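Local coordinates for interleukin-1beta (Gallus gallus, PDB 2WRY), which probably acts as a secreted inflammatory cytokine by binding the interleukin-1 receptor, the chain here being the beta-trefoil cytokine portion of a longer protein, at residues I100-V103 against E104-R107. Sequence-based numbering, arbitrary orientation.
Sequences IDSV and ELTR
Leu105 is tied to Ser102 through its backbone: Leu105 N donates to Ser102 OG at 3.0 Å, fairly straight at 159°. A chi1 of 66° sets OG between the backbone N and carbonyl carbon of Ser102, which brings it to the Leu105 amide. Leu105 packs round that oxygen, its CG 3.4 Å from Ser102 OG, while Leu105 CB meets Ile100 CG2 at 3.9 Å and Leu105 CD1 lies beside Asp101 OD1. A water lies 2.7 Å from Ser102 OG and donates to Glu104 OE1. With an alanine in place of Ser102, Leu105 N would probably lose its side-chain acceptor and the water its bridge to Glu104. Ser102 O is gripped twice by Thr106: the amide N, 3.0 Å away, is tilted only 17° from the carbonyl plane, whereas OG1, also 3.0 Å away, sits above it. Thr106 N also bonds weakly to Val103 O at 3.2 Å, sharing itself between two carbonyls. Arg107 NH1 donates to Glu104 O, and Arg107 NE forms a salt bridge with Glu92. Amides three and four residues on, bonded to the serine's hydroxyl and carbonyl ahead of helical backbone angles at 103-107, make an ST motif in the loop between beta-trefoil strands 99-100 and 110-115.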
ATOM      1  N   ILE A 100       3.555 -16.296   5.116  1.00 19.10           N
ATOM      2  CA  ILE A 100       3.057 -15.367   6.132  1.00 20.18           C
ATOM      3  C   ILE A 100       2.246 -16.221   7.068  1.00 21.37           C
ATOM      4  O   ILE A 100       1.110 -16.581   6.748  1.00 23.34           O
ATOM      5  CB  ILE A 100       2.120 -14.294   5.551  1.00 19.60           C
ATOM      6  CG1 ILE A 100       2.789 -13.503   4.435  1.00 20.50           C
ATOM      7  CG2 ILE A 100       1.642 -13.399   6.688  1.00 19.72           C
ATOM      8  CD1 ILE A 100       3.965 -12.707   4.853  1.00 20.03           C
ATOM      9  N   ASP A 101       2.839 -16.565   8.207  1.00 22.58           N
ATOM     10  CA  ASP A 101       2.293 -17.616   9.050  1.00 23.73           C
ATOM     11  C   ASP A 101       2.333 -17.253  10.525  1.00 23.17           C
ATOM     12  O   ASP A 101       2.335 -18.133  11.396  1.00 23.98           O
ATOM     13  CB  ASP A 101       3.003 -18.960   8.779  1.00 25.40           C
ATOM     14  CG  ASP A 101       4.516 -18.897   9.000  1.00 28.23           C
ATOM     15  OD1 ASP A 101       5.080 -17.815   9.325  1.00 29.92           O
ATOM     16  OD2 ASP A 101       5.160 -19.966   8.849  1.00 33.09           O
ATOM     17  N   SER A 102       2.342 -15.948  10.791  1.00 21.50           N
ATOM     18  CA  SER A 102       2.267 -15.427  12.154  1.00 20.43           C
ATOM     19  C   SER A 102       1.519 -14.088  12.190  1.00 20.29           C
ATOM     20  O   SER A 102       1.474 -13.357  11.183  1.00 18.83           O
ATOM     21  CB  SER A 102       3.670 -15.221  12.717  1.00 20.99           C
ATOM     22  OG  SER A 102       4.353 -14.186  12.010  1.00 21.83           O
ATOM     23  N   VAL A 103       0.964 -13.743  13.352  1.00 19.97           N
ATOM     24  CA  VAL A 103       0.330 -12.432  13.514  1.00 20.04           C
ATOM     25  C   VAL A 103       1.339 -11.340  13.167  1.00 20.09           C
ATOM     26  O   VAL A 103       1.009 -10.359  12.500  1.00 19.12           O
ATOM     27  CB  VAL A 103      -0.274 -12.250  14.954  1.00 20.72           C
ATOM     28  CG1 VAL A 103      -0.827 -10.845  15.149  1.00 22.51           C
ATOM     29  CG2 VAL A 103      -1.369 -13.274  15.190  1.00 21.09           C
ATOM     30  N   GLU A 104       2.583 -11.548  13.587  1.00 20.55           N
ATOM     31  CA  GLU A 104       3.677 -10.593  13.330  1.00 20.96           C
ATOM     32  C   GLU A 104       3.849 -10.325  11.839  1.00 19.30           C
ATOM     33  O   GLU A 104       3.906  -9.177  11.431  1.00 18.55           O
ATOM     34  CB  GLU A 104       5.003 -11.096  13.909  1.00 23.62           C
ATOM     35  CG  GLU A 104       6.026 -10.000  14.103  1.00 29.85           C
ATOM     36  CD  GLU A 104       7.471 -10.466  13.888  1.00 36.30           C
ATOM     37  OE1 GLU A 104       7.701 -11.671  13.588  1.00 39.98           O
ATOM     38  OE2 GLU A 104       8.389  -9.611  14.030  1.00 41.15           O
ATOM     39  N   LEU A 105       3.941 -11.393  11.044  1.00 17.33           N
ATOM     40  CA  LEU A 105       4.178 -11.245   9.589  1.00 16.57           C
ATOM     41  C   LEU A 105       2.940 -10.745   8.860  1.00 16.07           C
ATOM     42  O   LEU A 105       3.044 -10.226   7.757  1.00 14.91           O
ATOM     43  CB  LEU A 105       4.631 -12.565   8.978  1.00 16.52           C
ATOM     44  CG  LEU A 105       6.070 -12.937   9.325  1.00 16.85           C
ATOM     45  CD1 LEU A 105       6.278 -14.388   8.925  1.00 18.37           C
ATOM     46  CD2 LEU A 105       7.031 -11.989   8.609  1.00 17.85           C
ATOM     47  N   THR A 106       1.770 -10.908   9.470  1.00 15.44           N
ATOM     48  CA  THR A 106       0.538 -10.395   8.849  1.00 15.35           C
ATOM     49  C   THR A 106       0.570  -8.866   8.657  1.00 14.46           C
ATOM     50  O   THR A 106      -0.196  -8.335   7.829  1.00 14.62           O
ATOM     51  CB  THR A 106      -0.714 -10.887   9.600  1.00 16.58           C
ATOM     52  OG1 THR A 106      -0.754 -12.321   9.511  1.00 19.00           O
ATOM     53  CG2 THR A 106      -1.984 -10.322   8.982  1.00 18.13           C
ATOM     54  N   ARG A 107       1.490  -8.169   9.339  1.00 13.54           N
ATOM     55  CA  ARG A 107       1.688  -6.718   9.141  1.00 13.48           C
ATOM     56  C   ARG A 107       1.928  -6.349   7.675  1.00 12.78           C
ATOM     57  O   ARG A 107       1.617  -5.216   7.257  1.00 13.13           O
ATOM     58  CB  ARG A 107       2.847  -6.181  10.017  1.00 13.85           C
ATOM     59  CG  ARG A 107       4.253  -6.586   9.565  1.00 15.12           C
ATOM     60  CD  ARG A 107       5.245  -6.127  10.600  1.00 16.37           C
ATOM     61  NE  ARG A 107       6.649  -6.301  10.230  1.00 17.34           N
ATOM     62  CZ  ARG A 107       7.351  -7.401  10.485  1.00 16.49           C
ATOM     63  NH1 ARG A 107       6.757  -8.463  11.025  1.00 17.84           N
ATOM     64  NH2 ARG A 107       8.633  -7.468  10.144  1.00 17.91           N
TER
HETATM   65  O   HOH W   1       6.987 -14.567  12.403  1.00 28.23           O